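Local coordinates for protein L-Ribose isomerase (Acinetobacter, PDB 4Q0S) that catalyses the isomerisation of the aldose L-ribose, probably to the ketose L-ribulose, in a metal-binding pocket inside a cupin beta-barrel, at residues M133-S138 / S180-R185; C114-H119 / S173-L178; E124-V129 / V213-T218. All coordinates share one frame; numbering follows the deposited sequence.

Interaction 1 (M133-S138 / S180-R185); sequences MEVFYS and SYVRLR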
loop_
_atom_site.group_PDB
_atom_site.type_symbol
_atom_site.label_atom_id
_atom_site.label_comp_id
_atom_site.label_asym_id
_atom_site.label_seq_id
_atom_site.Cartn_x
_atom_site.Cartn_y
_atom_site.Cartn_z
ATOM N N MET A 133 -15.962 -7.398 -5.700
ATOM C CA MET A 133 -16.167 -8.455 -6.662
ATOM C C MET A 133 -17.525 -9.117 -6.518
ATOM O O MET A 133 -17.884 -9.607 -5.443
ATOM C CB MET A 133 -15.051 -9.482 -6.492
ATOM C CG MET A 133 -15.155 -10.704 -7.363
ATOM S SD MET A 133 -13.934 -11.902 -6.820
ATOM C CE MET A 133 -13.595 -12.796 -8.360
ATOM N N GLU A 134 -18.287 -9.112 -7.607
ATOM C CA GLU A 134 -19.595 -9.744 -7.608
ATOM C C GLU A 134 -19.445 -11.069 -8.329
ATOM O O GLU A 134 -19.188 -11.119 -9.537
ATOM C CB GLU A 134 -20.635 -8.850 -8.291
ATOM C CG GLU A 134 -21.029 -7.657 -7.430
ATOM C CD GLU A 134 -22.202 -6.868 -7.990
ATOM O OE1 GLU A 134 -23.177 -6.659 -7.241
ATOM O OE2 GLU A 134 -22.153 -6.451 -9.161
ATOM N N VAL A 135 -19.580 -12.141 -7.561
ATOM C CA VAL A 135 -19.437 -13.492 -8.077
ATOM C C VAL A 135 -20.796 -14.144 -8.284
ATOM O O VAL A 135 -21.684 -14.058 -7.437
ATOM C CB VAL A 135 -18.605 -14.370 -7.104
ATOM C CG1 VAL A 135 -18.262 -15.705 -7.758
ATOM C CG2 VAL A 135 -17.332 -13.636 -6.699
ATOM N N PHE A 136 -20.947 -14.784 -9.435
ATOM C CA PHE A 136 -22.171 -15.482 -9.781
ATOM C C PHE A 136 -21.704 -16.917 -9.950
ATOM O O PHE A 136 -20.690 -17.169 -10.605
ATOM C CB PHE A 136 -22.728 -14.928 -11.099
ATOM C CG PHE A 136 -22.834 -13.425 -11.121
ATOM C CD1 PHE A 136 -23.885 -12.772 -10.475
ATOM C CD2 PHE A 136 -21.852 -12.659 -11.743
ATOM C CE1 PHE A 136 -23.953 -11.375 -10.447
ATOM C CE2 PHE A 136 -21.911 -11.266 -11.720
ATOM C CZ PHE A 136 -22.964 -10.621 -11.070
ATOM N N TYR A 137 -22.414 -17.863 -9.342
ATOM C CA TYR A 137 -21.999 -19.247 -9.456
ATOM C C TYR A 137 -23.104 -20.257 -9.184
ATOM O O TYR A 137 -24.171 -19.922 -8.671
ATOM C CB TYR A 137 -20.840 -19.525 -8.499
ATOM C CG TYR A 137 -21.232 -19.441 -7.039
ATOM C CD1 TYR A 137 -21.422 -18.210 -6.419
ATOM C CD2 TYR A 137 -21.418 -20.600 -6.278
ATOM C CE1 TYR A 137 -21.782 -18.125 -5.077
ATOM C CE2 TYR A 137 -21.786 -20.527 -4.935
ATOM C CZ TYR A 137 -21.963 -19.287 -4.340
ATOM O OH TYR A 137 -22.298 -19.197 -3.011
ATOM N N SER A 138 -22.815 -21.507 -9.538
ATOM C CA SER A 138 -23.734 -22.616 -9.325
ATOM C C SER A 138 -23.235 -23.338 -8.080
ATOM O O SER A 138 -22.101 -23.808 -8.043
ATOM C CB SER A 138 -23.709 -23.573 -10.518
ATOM O OG SER A 138 -24.561 -24.685 -10.281
ATOM N N SER A 180 -26.453 -18.518 -7.714
ATOM C CA SER A 180 -25.928 -18.088 -6.422
ATOM C C SER A 180 -25.074 -16.842 -6.620
ATOM O O SER A 180 -24.389 -16.698 -7.632
ATOM C CB SER A 180 -25.101 -19.197 -5.770
ATOM O OG SER A 180 -25.947 -20.181 -5.196
ATOM N N TYR A 181 -25.112 -15.946 -5.643
ATOM C CA TYR A 181 -24.383 -14.689 -5.736
ATOM C C TYR A 181 -23.757 -14.283 -4.414
ATOM O O TYR A 181 -24.294 -14.563 -3.344
ATOM C CB TYR A 181 -25.346 -13.593 -6.200
ATOM C CG TYR A 181 -24.882 -12.172 -5.960
ATOM C CD1 TYR A 181 -24.192 -11.461 -6.944
ATOM C CD2 TYR A 181 -25.166 -11.523 -4.756
ATOM C CE1 TYR A 181 -23.805 -10.132 -6.737
ATOM C CE2 TYR A 181 -24.781 -10.203 -4.539
ATOM C CZ TYR A 181 -24.106 -9.513 -5.531
ATOM O OH TYR A 181 -23.750 -8.201 -5.321
ATOM N N VAL A 182 -22.618 -13.609 -4.501
ATOM C CA VAL A 182 -21.924 -13.125 -3.322
ATOM C C VAL A 182 -21.082 -11.927 -3.743
ATOM O O VAL A 182 -20.531 -11.901 -4.845
ATOM C CB VAL A 182 -21.017 -14.225 -2.694
ATOM C CG1 VAL A 182 -19.892 -14.608 -3.645
ATOM C CG2 VAL A 182 -20.462 -13.743 -1.381
ATOM N N ARG A 183 -21.014 -10.925 -2.877
ATOM C CA ARG A 183 -20.225 -9.737 -3.153
ATOM C C ARG A 183 -19.046 -9.752 -2.189
ATOM O O ARG A 183 -19.230 -9.702 -0.975
ATOM C CB ARG A 183 -21.081 -8.481 -2.958
ATOM C CG ARG A 183 -20.416 -7.199 -3.444
ATOM C CD ARG A 183 -21.458 -6.180 -3.902
ATOM N NE ARG A 183 -20.853 -4.896 -4.246
ATOM C CZ ARG A 183 -21.486 -3.920 -4.890
ATOM N NH1 ARG A 183 -22.748 -4.083 -5.269
ATOM N NH2 ARG A 183 -20.862 -2.774 -5.139
ATOM N N LEU A 184 -17.836 -9.834 -2.741
ATOM C CA LEU A 184 -16.617 -9.893 -1.936
ATOM C C LEU A 184 -15.902 -8.547 -1.894
ATOM O O LEU A 184 -15.889 -7.808 -2.882
ATOM C CB LEU A 184 -15.660 -10.944 -2.508
ATOM C CG LEU A 184 -16.207 -12.370 -2.662
ATOM C CD1 LEU A 184 -15.150 -13.256 -3.325
ATOM C CD2 LEU A 184 -16.601 -12.922 -1.298
ATOM N N ARG A 185 -15.297 -8.252 -0.747
ATOM C CA ARG A 185 -14.570 -7.003 -0.546
ATOM C C ARG A 185 -13.193 -7.248 0.051
ATOM O O ARG A 185 -12.901 -8.339 0.532
ATOM C CB ARG A 185 -15.364 -6.079 0.388
ATOM C CG ARG A 185 -16.600 -5.470 -0.245
ATOM C CD ARG A 185 -17.381 -4.654 0.775
ATOM N NE ARG A 185 -18.307 -5.491 1.522
ATOM C CZ ARG A 185 -19.480 -5.900 1.052
ATOM N NH1 ARG A 185 -19.874 -5.537 -0.161
ATOM N NH2 ARG A 185 -20.254 -6.687 1.788
#
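Glu134 and Tyr181 meet on one face of an antiparallel strand pair, 133-137 with 180-185, that forms one edge of a cupin-barrel sheet. The Glu134 side chain is the one to follow. Its CB rests against Tyr181 CE1; CG, anti to the carbonyl carbon (chi1 -74°), and CD then pass close by the phenol hydroxyl, CG 3.5 Å from Tyr181 OH. At the tip, OE1 accepts a hydrogen bond from Tyr181 OH at 2.5 Å. The hydroxyl comes in on the anti side of the carboxylate, 22° out of its plane, while the carboxylate stands steeply, 77°, against the ring. The same OE1 forms a salt bridge with Arg183 NH1 at 3.3 Å, and OE2 pairs with Arg202 on strand 199-202, so both oxygens are engaged; the two arginines would be expected to keep the carboxylate ionised. Arg183 has a second acid in Glu132. Further along this face the Phe136 ring lies obliquely beside that of Tyr181, with Phe136 CE1 3.5 Å from Tyr181 CD1.

The other face carries Met133, Val135, Tyr137, Ser180, Val182 and Leu184 and turns to strands 124-130 and 191-193 inside the barrel. There Val135 CB packs on Val182 CG1, and Leu184 CD1 touches both Met133 SD and Val135 CG2. Paired backbone bonds join Met133 with Leu184, Val135 with Val182 and Tyr137 with Ser180. At this last pair Tyr137 OH reaches on to Pro156 O, and Ser180 CB sits over the middle of the Tyr137 ring, 3.5 Å from its centroid.

Interaction 2 (C114-H119 / S173-L178); sequences CPPHHH and SSYEKL. With CO (cobalt (II) ion), chain B; RB0 (D-ribitol), chain C.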
loop_
_atom_site.group_PDB
_atom_site.type_symbol
_atom_site.label_atom_id
_atom_site.label_comp_id
_atom_site.label_asym_id
_atom_site.label_seq_id
_atom_site.Cartn_x
_atom_site.Cartn_y
_atom_site.Cartn_z
ATOM N N CYS A 114 -15.738 -11.724 -16.129
ATOM C CA CYS A 114 -14.894 -12.879 -16.405
ATOM C C CYS A 114 -16.135 -13.763 -16.653
ATOM O O CYS A 114 -16.895 -14.045 -15.730
ATOM C CB CYS A 114 -14.149 -13.373 -15.173
ATOM S SG CYS A 114 -13.330 -14.983 -15.435
ATOM N N PRO A 115 -16.369 -14.180 -17.905
ATOM C CA PRO A 115 -17.528 -15.000 -18.284
ATOM C C PRO A 115 -17.769 -16.372 -17.647
ATOM O O PRO A 115 -16.851 -17.030 -17.157
ATOM C CB PRO A 115 -17.390 -15.081 -19.802
ATOM C CG PRO A 115 -15.918 -15.152 -19.975
ATOM C CD PRO A 115 -15.424 -14.069 -19.028
ATOM N N PRO A 116 -19.041 -16.813 -17.642
ATOM C CA PRO A 116 -19.430 -18.107 -17.079
ATOM C C PRO A 116 -18.580 -19.247 -17.619
ATOM O O PRO A 116 -18.426 -19.405 -18.834
ATOM C CB PRO A 116 -20.886 -18.236 -17.505
ATOM C CG PRO A 116 -21.375 -16.834 -17.396
ATOM C CD PRO A 116 -20.236 -16.046 -18.047
ATOM N N HIS A 117 -18.036 -20.044 -16.710
ATOM C CA HIS A 117 -17.223 -21.186 -17.093
ATOM C C HIS A 117 -16.983 -22.041 -15.863
ATOM O O HIS A 117 -17.333 -21.651 -14.743
ATOM C CB HIS A 117 -15.877 -20.722 -17.663
ATOM C CG HIS A 117 -14.991 -20.058 -16.652
ATOM N ND1 HIS A 117 -15.251 -18.806 -16.141
ATOM C CD2 HIS A 117 -13.875 -20.498 -16.022
ATOM C CE1 HIS A 117 -14.333 -18.502 -15.238
ATOM N NE2 HIS A 117 -13.488 -19.513 -15.147
ATOM N N HIS A 118 -16.408 -23.219 -16.071
ATOM C CA HIS A 118 -16.086 -24.085 -14.954
ATOM C C HIS A 118 -14.838 -24.861 -15.316
ATOM O O HIS A 118 -14.487 -24.961 -16.490
ATOM C CB HIS A 118 -17.247 -25.037 -14.611
ATOM C CG HIS A 118 -17.367 -26.222 -15.515
ATOM N ND1 HIS A 118 -17.995 -26.167 -16.740
ATOM C CD2 HIS A 118 -16.951 -27.501 -15.364
ATOM C CE1 HIS A 118 -17.962 -27.362 -17.304
ATOM N NE2 HIS A 118 -17.333 -28.189 -16.489
ATOM N N HIS A 119 -14.160 -25.384 -14.304
ATOM C CA HIS A 119 -12.938 -26.150 -14.512
ATOM C C HIS A 119 -13.126 -27.580 -14.022
ATOM O O HIS A 119 -13.724 -27.808 -12.974
ATOM C CB HIS A 119 -11.783 -25.506 -13.743
ATOM C CG HIS A 119 -11.616 -24.047 -14.026
ATOM N ND1 HIS A 119 -11.145 -23.573 -15.231
ATOM C CD2 HIS A 119 -11.898 -22.955 -13.276
ATOM C CE1 HIS A 119 -11.144 -22.253 -15.213
ATOM N NE2 HIS A 119 -11.596 -21.853 -14.038
ATOM N N SER A 173 -28.019 -15.621 -21.557
ATOM C CA SER A 173 -28.357 -16.993 -21.196
ATOM C C SER A 173 -27.205 -17.812 -20.620
ATOM O O SER A 173 -27.437 -18.798 -19.921
ATOM C CB SER A 173 -28.946 -17.724 -22.408
ATOM O OG SER A 173 -27.990 -17.860 -23.440
ATOM N N SER A 174 -25.968 -17.415 -20.899
ATOM C CA SER A 174 -24.831 -18.166 -20.380
ATOM C C SER A 174 -24.756 -18.068 -18.856
ATOM O O SER A 174 -24.088 -18.874 -18.206
ATOM C CB SER A 174 -23.522 -17.656 -20.998
ATOM O OG SER A 174 -23.226 -16.337 -20.570
ATOM N N TYR A 175 -25.461 -17.091 -18.292
ATOM C CA TYR A 175 -25.462 -16.870 -16.846
ATOM C C TYR A 175 -26.619 -17.538 -16.094
ATOM O O TYR A 175 -26.609 -17.594 -14.863
ATOM C CB TYR A 175 -25.488 -15.367 -16.550
ATOM C CG TYR A 175 -24.247 -14.617 -16.987
ATOM C CD1 TYR A 175 -24.019 -14.323 -18.332
ATOM C CD2 TYR A 175 -23.292 -14.213 -16.050
ATOM C CE1 TYR A 175 -22.871 -13.646 -18.734
ATOM C CE2 TYR A 175 -22.138 -13.536 -16.440
ATOM C CZ TYR A 175 -21.931 -13.255 -17.782
ATOM O OH TYR A 175 -20.782 -12.596 -18.171
ATOM N N GLU A 176 -27.599 -18.038 -16.844
ATOM C CA GLU A 176 -28.789 -18.685 -16.291
ATOM C C GLU A 176 -28.585 -19.586 -15.080
ATOM O O GLU A 176 -29.253 -19.422 -14.064
ATOM C CB GLU A 176 -29.494 -19.496 -17.380
ATOM C CG GLU A 176 -30.451 -18.705 -18.249
ATOM C CD GLU A 176 -31.586 -18.097 -17.449
ATOM O OE1 GLU A 176 -31.434 -16.952 -16.974
ATOM O OE2 GLU A 176 -32.625 -18.773 -17.286
ATOM N N LYS A 177 -27.670 -20.540 -15.193
ATOM C CA LYS A 177 -27.406 -21.489 -14.113
ATOM C C LYS A 177 -26.577 -20.970 -12.938
ATOM O O LYS A 177 -26.468 -21.646 -11.909
ATOM C CB LYS A 177 -26.726 -22.742 -14.678
ATOM C CG LYS A 177 -27.638 -23.656 -15.478
ATOM C CD LYS A 177 -26.854 -24.843 -16.016
ATOM C CE LYS A 177 -27.763 -25.991 -16.429
ATOM N NZ LYS A 177 -28.700 -25.631 -17.525
ATOM N N LEU A 178 -25.981 -19.791 -13.082
ATOM C CA LEU A 178 -25.167 -19.229 -12.005
ATOM C C LEU A 178 -26.061 -18.377 -11.118
ATOM O O LEU A 178 -25.884 -17.161 -11.009
ATOM C CB LEU A 178 -24.021 -18.388 -12.587
ATOM C CG LEU A 178 -22.958 -19.194 -13.344
ATOM C CD1 LEU A 178 -23.575 -19.863 -14.573
ATOM C CD2 LEU A 178 -21.813 -18.269 -13.754
HETATM CO CO CO B . -12.203 -19.927 -13.273
HETATM C C1 RB0 C . -10.256 -17.043 -16.507
HETATM O O1 RB0 C . -10.037 -16.988 -17.906
HETATM C C2 RB0 C . -9.006 -17.571 -15.818
HETATM O O2 RB0 C . -8.863 -18.966 -16.072
HETATM C C3 RB0 C . -9.065 -17.291 -14.302
HETATM O O3 RB0 C . -7.806 -17.579 -13.711
HETATM C C4 RB0 C . -10.165 -18.081 -13.583
HETATM O O4 RB0 C . -10.538 -19.209 -14.359
HETATM C C5 RB0 C . -11.379 -17.189 -13.339
HETATM O O5 RB0 C . -12.333 -17.871 -12.525
#
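The Tyr175 ring takes the Pro116 ring on one face: Pro116 CG stands over its centre, 3.4 Å from the centroid and only 6° off the normal, a close CH-pi contact. Pro116 CD leans toward the phenol end, 3.3 Å from Tyr175 CZ, and the two side chains cross at about a right angle. Tyr175 CG is anti to the carbonyl carbon (chi1 -66°), which lays the ring across the proline, and its hydroxyl is held beyond the contact by Glu72. On the His117 ring stacks Phe245 of strand 244-245, with Pro115 O and the cobalt ion at the imidazole edge. The tyrosine's loop also touches Pro116 CB, which lies 3.3 Å from Ser174 O and meets Leu178 CD2, brought round by a type I turn from Tyr175 to Leu178.

Pro116 marks the corner where the strand bends, and the chain beyond it enters the metal site. His117 ND1 donates to Pro115 O at 2.6 Å, close to the ring plane, and NE2 binds the cobalt ion at 2.3 Å. The backbone carbonyl thus fixes the ring's rotation and leaves NE2 to face the metal. His119 adds its NE2 at 2.2 Å, with ND1 bonded to Asp242 O. Glu124 and His199 complete the protein ligands, and ribitol O4 and O5 fill two further positions. Cys114 SG lines the sugar pocket at 3.6 Å from ribitol C5.

This is the metal centre of a cupin barrel. Strand 113-118 lies between strands 199-202 and 244-245, and the loop ahead of strand 180-185 packs on Pro116 and on Ala200 of strand 199-202.

Interaction 3 (E124-V129 / V213-T218); sequences ESYEVV and VREVST. With CO (cobalt (II) ion), chain B; RB0 (D-ribitol), chain C.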
loop_
_atom_site.group_PDB
_atom_site.type_symbol
_atom_site.label_atom_id
_atom_site.label_comp_id
_atom_site.label_asym_id
_atom_site.label_seq_id
_atom_site.Cartn_x
_atom_site.Cartn_y
_atom_site.Cartn_z
ATOM N N GLU A 124 -10.281 -22.704 -7.320
ATOM C CA GLU A 124 -9.801 -21.336 -7.109
ATOM C C GLU A 124 -10.183 -20.769 -5.740
ATOM O O GLU A 124 -11.043 -21.308 -5.045
ATOM C CB GLU A 124 -10.392 -20.404 -8.180
ATOM C CG GLU A 124 -10.194 -20.858 -9.625
ATOM C CD GLU A 124 -11.038 -20.068 -10.624
ATOM O OE1 GLU A 124 -11.754 -19.128 -10.221
ATOM O OE2 GLU A 124 -10.996 -20.396 -11.826
ATOM N N SER A 125 -9.523 -19.670 -5.375
ATOM C CA SER A 125 -9.790 -18.946 -4.137
ATOM C C SER A 125 -9.601 -17.477 -4.510
ATOM O O SER A 125 -8.701 -17.147 -5.296
ATOM C CB SER A 125 -8.812 -19.342 -3.026
ATOM O OG SER A 125 -7.533 -18.756 -3.218
ATOM N N TYR A 126 -10.448 -16.603 -3.970
ATOM C CA TYR A 126 -10.367 -15.182 -4.293
ATOM C C TYR A 126 -10.064 -14.285 -3.109
ATOM O O TYR A 126 -10.558 -14.497 -2.004
ATOM C CB TYR A 126 -11.679 -14.684 -4.916
ATOM C CG TYR A 126 -12.244 -15.564 -5.996
ATOM C CD1 TYR A 126 -11.466 -15.951 -7.082
ATOM C CD2 TYR A 126 -13.568 -16.005 -5.936
ATOM C CE1 TYR A 126 -11.986 -16.755 -8.087
ATOM C CE2 TYR A 126 -14.103 -16.810 -6.935
ATOM C CZ TYR A 126 -13.306 -17.183 -8.008
ATOM O OH TYR A 126 -13.818 -17.999 -8.989
ATOM N N GLU A 127 -9.270 -13.259 -3.373
ATOM C CA GLU A 127 -8.905 -12.263 -2.378
ATOM C C GLU A 127 -9.044 -10.922 -3.096
ATOM O O GLU A 127 -8.293 -10.640 -4.026
ATOM C CB GLU A 127 -7.452 -12.464 -1.931
ATOM C CG GLU A 127 -6.962 -11.443 -0.917
ATOM C CD GLU A 127 -5.446 -11.414 -0.797
ATOM O OE1 GLU A 127 -4.829 -12.495 -0.704
ATOM O OE2 GLU A 127 -4.875 -10.305 -0.783
ATOM N N VAL A 128 -10.016 -10.107 -2.696
ATOM C CA VAL A 128 -10.189 -8.813 -3.340
ATOM C C VAL A 128 -9.149 -7.845 -2.781
ATOM O O VAL A 128 -8.999 -7.714 -1.568
ATOM C CB VAL A 128 -11.615 -8.245 -3.109
ATOM C CG1 VAL A 128 -11.717 -6.820 -3.678
ATOM C CG2 VAL A 128 -12.653 -9.153 -3.782
ATOM N N VAL A 129 -8.423 -7.180 -3.673
ATOM C CA VAL A 129 -7.393 -6.237 -3.259
ATOM C C VAL A 129 -7.909 -4.812 -3.358
ATOM O O VAL A 129 -7.637 -3.978 -2.486
ATOM C CB VAL A 129 -6.130 -6.385 -4.135
ATOM C CG1 VAL A 129 -5.024 -5.448 -3.636
ATOM C CG2 VAL A 129 -5.661 -7.835 -4.119
ATOM N N VAL A 213 -8.260 -8.455 -8.119
ATOM C CA VAL A 213 -8.370 -9.651 -7.293
ATOM C C VAL A 213 -7.164 -10.561 -7.410
ATOM O O VAL A 213 -6.646 -10.802 -8.499
ATOM C CB VAL A 213 -9.618 -10.486 -7.684
ATOM C CG1 VAL A 213 -9.776 -11.694 -6.738
ATOM C CG2 VAL A 213 -10.861 -9.616 -7.639
ATOM N N ARG A 214 -6.723 -11.075 -6.275
ATOM C CA ARG A 214 -5.606 -11.992 -6.256
ATOM C C ARG A 214 -6.194 -13.410 -6.249
ATOM O O ARG A 214 -6.979 -13.762 -5.367
ATOM C CB ARG A 214 -4.768 -11.742 -4.998
ATOM C CG ARG A 214 -3.542 -12.623 -4.865
ATOM C CD ARG A 214 -2.838 -12.349 -3.539
ATOM N NE ARG A 214 -2.069 -11.101 -3.535
ATOM C CZ ARG A 214 -0.745 -11.050 -3.673
ATOM N NH1 ARG A 214 -0.118 -9.881 -3.658
ATOM N NH2 ARG A 214 -0.053 -12.173 -3.823
ATOM N N GLU A 215 -5.846 -14.214 -7.249
ATOM C CA GLU A 215 -6.345 -15.580 -7.290
ATOM C C GLU A 215 -5.246 -16.571 -6.949
ATOM O O GLU A 215 -4.145 -16.503 -7.491
ATOM C CB GLU A 215 -6.914 -15.938 -8.670
ATOM C CG GLU A 215 -7.381 -17.402 -8.742
ATOM C CD GLU A 215 -7.883 -17.805 -10.110
ATOM O OE1 GLU A 215 -8.914 -17.256 -10.539
ATOM O OE2 GLU A 215 -7.246 -18.670 -10.758
ATOM N N VAL A 216 -5.555 -17.477 -6.030
ATOM C CA VAL A 216 -4.630 -18.520 -5.625
ATOM C C VAL A 216 -5.383 -19.809 -5.927
ATOM O O VAL A 216 -6.400 -20.108 -5.302
ATOM C CB VAL A 216 -4.290 -18.427 -4.115
ATOM C CG1 VAL A 216 -3.556 -19.669 -3.669
ATOM C CG2 VAL A 216 -3.418 -17.208 -3.861
ATOM N N SER A 217 -4.900 -20.562 -6.905
ATOM C CA SER A 217 -5.588 -21.785 -7.285
ATOM C C SER A 217 -4.614 -22.908 -7.562
ATOM O O SER A 217 -3.401 -22.759 -7.380
ATOM C CB SER A 217 -6.405 -21.530 -8.547
ATOM O OG SER A 217 -5.536 -21.409 -9.662
ATOM N N THR A 218 -5.157 -24.043 -7.993
ATOM C CA THR A 218 -4.333 -25.181 -8.351
ATOM C C THR A 218 -3.858 -24.873 -9.771
ATOM O O THR A 218 -4.310 -23.894 -10.376
ATOM C CB THR A 218 -5.137 -26.516 -8.302
ATOM O OG1 THR A 218 -6.307 -26.413 -9.115
ATOM C CG2 THR A 218 -5.562 -26.832 -6.871
HETATM CO CO CO B . -12.203 -19.927 -13.273
HETATM C C1 RB0 C . -10.256 -17.043 -16.507
HETATM O O1 RB0 C . -10.037 -16.988 -17.906
HETATM C C2 RB0 C . -9.006 -17.571 -15.818
HETATM O O2 RB0 C . -8.863 -18.966 -16.072
HETATM C C3 RB0 C . -9.065 -17.291 -14.302
HETATM O O3 RB0 C . -7.806 -17.579 -13.711
HETATM C C4 RB0 C . -10.165 -18.081 -13.583
HETATM O O4 RB0 C . -10.538 -19.209 -14.359
HETATM C C5 RB0 C . -11.379 -17.189 -13.339
HETATM O O5 RB0 C . -12.333 -17.871 -12.525
HETATM O O HOH W 1 -6.888 -15.759 -3.091
#
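Val213 packs CG1 against Tyr126 CB at 4.0 Å and CG2 toward Val128. Arg214 exchanges two backbone bonds with Glu127. Their side chains run together with carboxylate and guanidinium planes 12° apart, but Glu127 OE2 stays 4.0 Å from Arg214 NE; firmer pairings are made by Arg214 with Glu127 of the second subunit and by Glu127 with Lys190, which places this face at the subunit interface.

Glu215 points into the cupin barrel, where these antiparallel strands form part of the wall of the sugar site. Its OE2 accepts a hydrogen bond from ribitol O3 at 3.2 Å and forms a salt bridge with Lys104. The carboxylates of Glu215 and Glu124 stack, planes 20° apart, with the two OE1 atoms, both acceptors, facing each other at 3.4 Å without a bond. Glu124 turns OE2 to the cobalt ion at 1.9 Å, and its OE1 receives Tyr126 OH at 2.7 Å.

Val216 N donates to Ser125 O, and Ser125 OG, between its own backbone N and carbonyl carbon (chi1 76°), reaches Val216 O on an in-plane lone pair at 2.7 Å. A water bonds to Ser125 OG and Arg214 O. Ser217 then sets CB against Glu124 CA, while its OG bonds to Thr218 O.

How the interactions relate
The three contacts lie on two sheets of one cupin barrel. Interactions 1 and 2 share the sheet of strands 132-137, 180-185 and 113-118, with centres about 12 Å apart, and meet where Leu178 packs on Phe136 and Tyr137. Interaction 3 belongs to the other sheet, its centre about 13 Å from that of interaction 1 and about 18 Å from that of interaction 2. Along the chain, 133-138 and 180-185 fall within the loop closed by 124-129 and 213-218, whereas interaction 2 alternates with both. Met133 and Leu184 press on Val128 between the sheets. Interactions 2 and 3 converge on one cobalt ion and one ribitol, so the site draws on both sheets.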